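PDB 3MZO: Lin2634 protein, which acts as a metal-binding phosphohydrolase of the HD-domain superfamily, probably removing phosphate from nucleotides as its YfbR-like 5'-deoxynucleotidase relatives do. Local coordinates for the interface of chains A and B and the interface of chains A and C. Coordinates in Å, arbitrary orientation; residue numbers count along the deposited sequence, not the author numbering. Chains: chain A/B/C, Lin2634 protein.

Contact 1: the interface of chains A and B. Residues chain A 4-5, 8-9, 11; chain B 41, 140, 144, 186, 190.
With CG anti to its backbone N (chi1 162°), A:His5 aims its imidazole at B:Tyr144, whereas A:Phe8 turns CG anti to its carbonyl carbon (chi1 -75°) and sends its ring toward B:Ile41 and B:Ile186. The imidazole ND1 of A:His5 and the phenol OH of B:Tyr144 form a hydrogen bond of 2.8 Å, nearly straight at 164°; the oxygen sits at the imidazole edge, in the ring plane, and the donor is not decided. Off the imidazole plane, CG of selenomethionine B:Met190 packs 3.6 Å from CE1 of A:His5. The methylene CB of A:Phe8 rests over one face of the B:Tyr144 ring, toward its rim, 3.7 Å from CZ. Beyond it B:Ile41 CG1 lies over one face of the A:Phe8 ring and A:Ile4 CG2 of its own chain over the other, each toward the rim. Over the rim at CE2 of A:Phe8, B:Ile186 CD1 (3.8 Å) adds to the A:Ile4 face and B:Val140 CG1 (4.0 Å) to the B:Ile41 face. The His-Tyr bond is thus flanked by an apolar cluster. In this two-fold symmetric contact, possibly a biological dimer, N-terminal helix 4-13 of chain A lies against helices 31-51, 129-151 and 177-191 of chain B.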
loop_
_atom_site.group_PDB
_atom_site.type_symbol
_atom_site.label_atom_id
_atom_site.label_comp_id
_atom_site.label_asym_id
_atom_site.label_seq_id
_atom_site.Cartn_x
_atom_site.Cartn_y
_atom_site.Cartn_z
ATOM N N ILE A 4 -20.389 3.451 22.758
ATOM C CA ILE A 4 -20.592 3.420 21.334
ATOM C C ILE A 4 -19.433 4.098 20.588
ATOM O O ILE A 4 -19.101 3.704 19.471
ATOM C CB ILE A 4 -21.955 4.036 20.929
ATOM C CG1 ILE A 4 -23.111 3.264 21.605
ATOM C CG2 ILE A 4 -22.176 3.975 19.405
ATOM C CD1 ILE A 4 -23.244 1.822 21.122
ATOM N N HIS A 5 -18.782 5.061 21.230
ATOM C CA HIS A 5 -17.595 5.688 20.645
ATOM C C HIS A 5 -16.559 4.607 20.278
ATOM O O HIS A 5 -16.004 4.615 19.184
ATOM C CB HIS A 5 -17.023 6.762 21.598
ATOM C CG HIS A 5 -15.614 7.132 21.302
ATOM N ND1 HIS A 5 -15.259 7.818 20.161
ATOM C CD2 HIS A 5 -14.463 6.868 21.967
ATOM C CE1 HIS A 5 -13.943 7.969 20.142
ATOM N NE2 HIS A 5 -13.437 7.399 21.226
ATOM N N PHE A 8 -17.766 2.749 17.195
ATOM C CA PHE A 8 -17.532 3.554 16.012
ATOM C C PHE A 8 -16.037 3.548 15.578
ATOM O O PHE A 8 -15.746 3.436 14.377
ATOM C CB PHE A 8 -18.004 4.979 16.197
ATOM C CG PHE A 8 -19.519 5.171 16.139
ATOM C CD1 PHE A 8 -20.400 4.135 15.777
ATOM C CD2 PHE A 8 -20.048 6.422 16.401
ATOM C CE1 PHE A 8 -21.781 4.377 15.683
ATOM C CE2 PHE A 8 -21.411 6.667 16.290
ATOM C CZ PHE A 8 -22.276 5.627 15.971
ATOM N N GLN A 9 -15.105 3.684 16.528
ATOM C CA GLN A 9 -13.660 3.610 16.198
ATOM C C GLN A 9 -13.301 2.276 15.566
ATOM O O GLN A 9 -12.557 2.213 14.586
ATOM C CB GLN A 9 -12.789 3.808 17.426
ATOM C CG GLN A 9 -12.764 5.198 17.946
ATOM C CD GLN A 9 -11.799 5.340 19.101
ATOM O OE1 GLN A 9 -11.860 4.601 20.117
ATOM N NE2 GLN A 9 -10.904 6.283 18.961
ATOM N N LEU A 11 -14.949 0.311 13.617
ATOM C CA LEU A 11 -15.319 0.159 12.227
ATOM C C LEU A 11 -14.140 0.341 11.274
ATOM O O LEU A 11 -14.014 -0.393 10.286
ATOM C CB LEU A 11 -16.486 1.096 11.850
ATOM C CG LEU A 11 -17.799 0.812 12.618
ATOM C CD1 LEU A 11 -18.831 1.965 12.344
ATOM C CD2 LEU A 11 -18.437 -0.555 12.355
ATOM N N ILE B 41 -23.072 3.168 11.103
ATOM C CA ILE B 41 -23.385 4.335 11.968
ATOM C C ILE B 41 -24.923 4.589 11.834
ATOM O O ILE B 41 -25.620 4.697 12.819
ATOM C CB ILE B 41 -22.548 5.593 11.546
ATOM C CG1 ILE B 41 -21.068 5.434 11.926
ATOM C CG2 ILE B 41 -23.123 6.931 12.180
ATOM C CD1 ILE B 41 -20.067 6.372 11.185
ATOM N N VAL B 140 -20.814 12.074 10.872
ATOM C CA VAL B 140 -20.158 11.299 11.945
ATOM C C VAL B 140 -18.920 10.536 11.392
ATOM O O VAL B 140 -17.851 10.561 12.017
ATOM C CB VAL B 140 -21.132 10.391 12.724
ATOM C CG1 VAL B 140 -20.354 9.491 13.649
ATOM C CG2 VAL B 140 -22.160 11.277 13.596
ATOM N N TYR B 144 -15.058 11.212 12.602
ATOM C CA TYR B 144 -14.161 10.143 13.021
ATOM C C TYR B 144 -12.918 10.059 12.176
ATOM O O TYR B 144 -11.831 9.863 12.723
ATOM C CB TYR B 144 -14.890 8.781 13.067
ATOM C CG TYR B 144 -15.517 8.607 14.414
ATOM C CD1 TYR B 144 -16.739 9.231 14.723
ATOM C CD2 TYR B 144 -14.881 7.872 15.396
ATOM C CE1 TYR B 144 -17.323 9.095 15.972
ATOM C CE2 TYR B 144 -15.430 7.765 16.687
ATOM C CZ TYR B 144 -16.662 8.367 16.956
ATOM O OH TYR B 144 -17.234 8.283 18.191
ATOM N N ILE B 186 -21.460 10.073 23.219
ATOM C CA ILE B 186 -20.411 9.692 22.277
ATOM C C ILE B 186 -19.319 10.757 22.234
ATOM O O ILE B 186 -18.167 10.455 22.486
ATOM C CB ILE B 186 -21.004 9.439 20.891
ATOM C CG1 ILE B 186 -22.038 8.298 20.990
ATOM C CG2 ILE B 186 -19.901 9.024 19.885
ATOM C CD1 ILE B 186 -22.761 7.922 19.597
HETATM N N MSE B 190 -15.073 10.809 22.946
HETATM C CA MSE B 190 -14.093 11.305 21.991
HETATM C C MSE B 190 -13.146 12.315 22.632
HETATM O O MSE B 190 -11.929 12.182 22.541
HETATM C CB MSE B 190 -14.756 11.973 20.781
HETATM C CG MSE B 190 -15.723 11.103 19.991
HETATM SE SE MSE B 190 -16.358 12.018 18.382
HETATM C CE MSE B 190 -14.590 12.663 17.874
#

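Contact 2: the interface of chains A and C. Residues chain A 83-84; chain C 100, 104, 107-108.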
loop_
_atom_site.group_PDB
_atom_site.type_symbol
_atom_site.label_atom_id
_atom_site.label_comp_id
_atom_site.label_asym_id
_atom_site.label_seq_id
_atom_site.Cartn_x
_atom_site.Cartn_y
_atom_site.Cartn_z
ATOM N N LYS A 83 -9.148 -27.986 3.442
ATOM C CA LYS A 83 -7.890 -28.676 3.153
ATOM C C LYS A 83 -7.317 -29.304 4.422
ATOM O O LYS A 83 -7.194 -30.526 4.510
ATOM C CB LYS A 83 -6.879 -27.718 2.512
ATOM C CG LYS A 83 -6.913 -27.724 0.994
ATOM C CD LYS A 83 -6.026 -26.639 0.413
ATOM C CE LYS A 83 -5.946 -26.758 -1.097
ATOM N NZ LYS A 83 -5.205 -25.624 -1.707
ATOM N N TYR A 84 -6.980 -28.468 5.405
ATOM C CA TYR A 84 -6.364 -28.919 6.665
ATOM C C TYR A 84 -7.337 -28.818 7.841
ATOM O O TYR A 84 -7.136 -29.462 8.882
ATOM C CB TYR A 84 -5.088 -28.105 6.957
ATOM C CG TYR A 84 -4.293 -27.767 5.709
ATOM C CD1 TYR A 84 -3.744 -28.781 4.906
ATOM C CD2 TYR A 84 -4.119 -26.440 5.309
ATOM C CE1 TYR A 84 -3.030 -28.477 3.742
ATOM C CE2 TYR A 84 -3.409 -26.128 4.152
ATOM C CZ TYR A 84 -2.867 -27.147 3.376
ATOM O OH TYR A 84 -2.174 -26.826 2.234
HETATM N N MSE C 100 -4.258 -28.829 12.400
HETATM C CA MSE C 100 -4.120 -28.276 11.063
HETATM C C MSE C 100 -2.686 -28.435 10.547
HETATM O O MSE C 100 -2.492 -28.750 9.358
HETATM C CB MSE C 100 -4.563 -26.812 11.024
HETATM C CG MSE C 100 -6.048 -26.641 11.156
HETATM SE SE MSE C 100 -6.555 -24.762 11.011
HETATM C CE MSE C 100 -6.376 -24.422 9.088
ATOM N N PHE C 104 -1.493 -30.356 7.350
ATOM C CA PHE C 104 -0.682 -29.648 6.359
ATOM C C PHE C 104 0.504 -30.537 5.937
ATOM O O PHE C 104 0.717 -30.779 4.750
ATOM C CB PHE C 104 -0.183 -28.295 6.893
ATOM C CG PHE C 104 0.799 -27.616 5.977
ATOM C CD1 PHE C 104 2.156 -27.920 6.041
ATOM C CD2 PHE C 104 0.367 -26.692 5.042
ATOM C CE1 PHE C 104 3.072 -27.325 5.185
ATOM C CE2 PHE C 104 1.290 -26.074 4.174
ATOM C CZ PHE C 104 2.644 -26.398 4.252
ATOM N N ARG C 107 -0.372 -33.586 3.809
ATOM C CA ARG C 107 -0.786 -33.244 2.440
ATOM C C ARG C 107 0.321 -32.693 1.566
ATOM O O ARG C 107 0.410 -33.043 0.390
ATOM C CB ARG C 107 -1.904 -32.198 2.454
ATOM C CG ARG C 107 -3.293 -32.761 2.381
ATOM C CD ARG C 107 -4.319 -31.645 2.440
ATOM N NE ARG C 107 -5.686 -32.161 2.386
ATOM N N GLU C 108 1.143 -31.812 2.122
ATOM C CA GLU C 108 2.033 -30.992 1.296
ATOM C C GLU C 108 3.486 -31.453 1.238
ATOM O O GLU C 108 4.160 -31.215 0.224
ATOM C CB GLU C 108 2.007 -29.533 1.774
ATOM C CG GLU C 108 0.618 -28.893 1.825
ATOM C CD GLU C 108 -0.045 -28.812 0.462
ATOM O OE1 GLU C 108 0.682 -28.567 -0.534
ATOM O OE2 GLU C 108 -1.284 -28.997 0.391
#
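A:Tyr84 buries 71 Å² against helix 87-108 of chain C, more than any other residue of this patch, and C:Arg107 follows with 41 Å². The tyrosine projects from a loop, and its ring lies over the helix backbone: CD1 of A:Tyr84 comes within 3.5 Å of CA of C:Phe104. The two aromatic side chains run side by side and point the same way, their planes 60° apart in an edge-to-face pair with centroids 5.3 Å apart. It is the C:Phe104 edge, through CD2, that approaches one face of A:Tyr84 near its rim, while CB of A:Lys83 covers the opposite face over the ring centre. C:Arg107, its chain extended from CG to NE (chi2 178°), runs obliquely past the tyrosine, bringing CD to 3.7 Å from CE1 of A:Tyr84. Its NE then hydrogen-bonds the backbone carbonyl O of A:Lys83 at 3.1 Å; the rest of its guanidinium is not modelled. Whether this two-fold contact persists outside the crystal cannot be judged from the structure alone. At the ring tip, the phenol OH of A:Tyr84 donates to carboxylate OE2 of C:Glu108 at 3.0 Å, meeting that oxygen from 57° above the carboxylate plane.

Contact 3: the interface of chains A and B. Residues chain A 144, 147, 151, 186, 189-190, 193; chain B 5-6, 9.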
loop_
_atom_site.group_PDB
_atom_site.type_symbol
_atom_site.label_atom_id
_atom_site.label_comp_id
_atom_site.label_asym_id
_atom_site.label_seq_id
_atom_site.Cartn_x
_atom_site.Cartn_y
_atom_site.Cartn_z
ATOM N N TYR A 144 -16.658 -13.486 -7.205
ATOM C CA TYR A 144 -16.106 -12.313 -7.871
ATOM C C TYR A 144 -14.678 -12.037 -7.481
ATOM O O TYR A 144 -13.870 -11.706 -8.350
ATOM C CB TYR A 144 -16.991 -11.067 -7.643
ATOM C CG TYR A 144 -18.044 -11.013 -8.703
ATOM C CD1 TYR A 144 -19.201 -11.807 -8.608
ATOM C CD2 TYR A 144 -17.875 -10.220 -9.823
ATOM C CE1 TYR A 144 -20.175 -11.784 -9.592
ATOM C CE2 TYR A 144 -18.827 -10.221 -10.858
ATOM C CZ TYR A 144 -19.983 -10.995 -10.721
ATOM O OH TYR A 144 -20.935 -11.020 -11.697
ATOM N N PHE A 147 -12.684 -14.853 -9.275
ATOM C CA PHE A 147 -12.755 -14.631 -10.679
ATOM C C PHE A 147 -11.875 -13.459 -11.126
ATOM O O PHE A 147 -11.202 -13.535 -12.164
ATOM C CB PHE A 147 -14.204 -14.356 -11.065
ATOM C CG PHE A 147 -14.390 -14.073 -12.483
ATOM C CD1 PHE A 147 -14.429 -15.123 -13.414
ATOM C CD2 PHE A 147 -14.495 -12.776 -12.927
ATOM C CE1 PHE A 147 -14.598 -14.851 -14.792
ATOM C CE2 PHE A 147 -14.657 -12.501 -14.287
ATOM C CZ PHE A 147 -14.700 -13.548 -15.217
ATOM N N GLN A 151 -8.982 -13.602 -13.850
ATOM C CA GLN A 151 -9.108 -12.734 -15.024
ATOM C C GLN A 151 -7.859 -11.831 -15.209
ATOM O O GLN A 151 -7.497 -11.476 -16.310
ATOM C CB GLN A 151 -10.356 -11.879 -14.865
ATOM C CG GLN A 151 -10.958 -11.384 -16.126
ATOM C CD GLN A 151 -12.180 -10.518 -15.907
ATOM O OE1 GLN A 151 -12.455 -10.059 -14.799
ATOM N NE2 GLN A 151 -12.916 -10.280 -16.973
ATOM N N ILE A 186 -26.289 -13.496 -15.095
ATOM C CA ILE A 186 -25.052 -12.952 -14.542
ATOM C C ILE A 186 -23.871 -13.854 -14.885
ATOM O O ILE A 186 -22.919 -13.400 -15.495
ATOM C CB ILE A 186 -25.185 -12.751 -13.032
ATOM C CG1 ILE A 186 -26.342 -11.766 -12.758
ATOM C CG2 ILE A 186 -23.881 -12.163 -12.436
ATOM C CD1 ILE A 186 -26.611 -11.462 -11.196
ATOM N N ASP A 189 -22.446 -13.796 -18.378
ATOM C CA ASP A 189 -21.668 -12.586 -18.669
ATOM C C ASP A 189 -20.250 -12.755 -18.149
ATOM O O ASP A 189 -19.297 -12.373 -18.821
ATOM C CB ASP A 189 -22.285 -11.325 -18.066
ATOM C CG ASP A 189 -23.495 -10.820 -18.871
ATOM O OD1 ASP A 189 -23.753 -11.409 -19.908
ATOM O OD2 ASP A 189 -24.207 -9.903 -18.439
HETATM N N MSE A 190 -20.132 -13.333 -16.956
HETATM C CA MSE A 190 -18.833 -13.665 -16.388
HETATM C C MSE A 190 -18.019 -14.549 -17.329
HETATM O O MSE A 190 -16.872 -14.247 -17.641
HETATM C CB MSE A 190 -18.962 -14.391 -15.044
HETATM C CG MSE A 190 -19.725 -13.645 -13.960
HETATM SE SE MSE A 190 -19.661 -14.601 -12.253
HETATM C CE MSE A 190 -17.754 -14.982 -12.370
ATOM N N GLU A 193 -16.473 -13.168 -20.588
ATOM C CA GLU A 193 -15.368 -12.213 -20.552
ATOM C C GLU A 193 -14.203 -12.709 -21.397
ATOM O O GLU A 193 -13.990 -13.902 -21.480
ATOM C CB GLU A 193 -14.907 -12.020 -19.119
ATOM C CG GLU A 193 -15.931 -11.287 -18.257
ATOM C CD GLU A 193 -15.846 -9.800 -18.360
ATOM O OE1 GLU A 193 -15.020 -9.300 -19.122
ATOM O OE2 GLU A 193 -16.615 -9.114 -17.671
ATOM N N HIS B 5 -23.828 -8.116 -13.980
ATOM C CA HIS B 5 -22.440 -8.558 -13.833
ATOM C C HIS B 5 -21.502 -7.336 -13.802
ATOM O O HIS B 5 -20.622 -7.241 -12.952
ATOM C CB HIS B 5 -22.070 -9.565 -14.947
ATOM C CG HIS B 5 -20.606 -9.728 -15.139
ATOM N ND1 HIS B 5 -19.804 -10.332 -14.195
ATOM C CD2 HIS B 5 -19.786 -9.324 -16.139
ATOM C CE1 HIS B 5 -18.547 -10.298 -14.614
ATOM N NE2 HIS B 5 -18.510 -9.690 -15.790
ATOM N N GLN B 6 -21.725 -6.388 -14.697
ATOM C CA GLN B 6 -20.903 -5.176 -14.757
ATOM C C GLN B 6 -21.024 -4.380 -13.476
ATOM O O GLN B 6 -20.054 -3.781 -12.996
ATOM C CB GLN B 6 -21.357 -4.266 -15.923
ATOM C CG GLN B 6 -20.879 -4.704 -17.269
ATOM C CD GLN B 6 -19.406 -4.383 -17.488
ATOM O OE1 GLN B 6 -18.580 -5.288 -17.639
ATOM N NE2 GLN B 6 -19.067 -3.087 -17.488
ATOM N N GLN B 9 -19.037 -6.132 -10.718
ATOM C CA GLN B 9 -17.589 -5.850 -10.881
ATOM C C GLN B 9 -17.231 -4.465 -10.371
ATOM O O GLN B 9 -16.222 -4.277 -9.689
ATOM C CB GLN B 9 -17.152 -5.954 -12.331
ATOM C CG GLN B 9 -17.107 -7.340 -12.863
ATOM C CD GLN B 9 -16.566 -7.374 -14.275
ATOM O OE1 GLN B 9 -17.061 -6.674 -15.196
ATOM N NE2 GLN B 9 -15.553 -8.180 -14.460
HETATM O O HOH W 1 -25.124 -9.700 -15.984
HETATM O O HOH W 2 -16.757 -6.740 -18.278
HETATM O O HOH W 3 -14.237 -7.354 -16.886
#
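B:His5 and B:Gln9 stand one turn apart on helix 4-13, whose helical backbone presents both side chains to chain A, while A:Glu193 lies in the loop just past helix 177-191, its own backbone extended. The patch belongs to a two-fold symmetric contact between copies of the protein in the deposited assembly, which may or may not be the biological one. B:His5 hides 105 Å². Its ring lies over the backbone of helix 177-191, with the amide N of A:Met190 beneath the ring centre, and CB of A:Asp189 slides past its CB at 3.6 Å. The imidazole meets A:Glu193 tip to tip: NE2 of B:His5 donates to carboxylate OE2 of A:Glu193 at 2.7 Å, 162° at the hydrogen. The acceptor uses its anti lone pair and lies in the ring plane, and the bend at chi2 of A:Glu193 (-85°) carries the carboxylate there. With the other ring nitrogen, ND1, facing the phenol of A:Tyr144, the imidazole's rotation is fixed; the carboxylate may favour a protonated ring. One water joins the backbone N of B:His5 (2.9 Å) to carboxylate OD2 of A:Asp189 (2.6 Å). Farther along, water 3 bridges two amides, lying 2.9 Å from NE2 of B:Gln9 and 3.2 Å from NE2 of A:Gln151.

Contacts 1 and 3, whose C-alpha centres lie about 36 Å apart, are overlapping portions of the two symmetry-equivalent halves of one A-B interface. Each docks helix 4-13 of one subunit against helices 129-151 and 177-191 of the other, so the N-terminal helices dock reciprocally, and the pairing of A:His5 with B:Tyr144 recurs as B:His5 with A:Tyr144. Contact 2 shares no residue with either and lies about 41 Å from contact 1 and 31 Å from contact 3, using a loop and helix 87-108. Chain A can therefore hold B and C at once, consistent with the deposited six-copy assembly, although the structure alone does not establish that hexamer in solution.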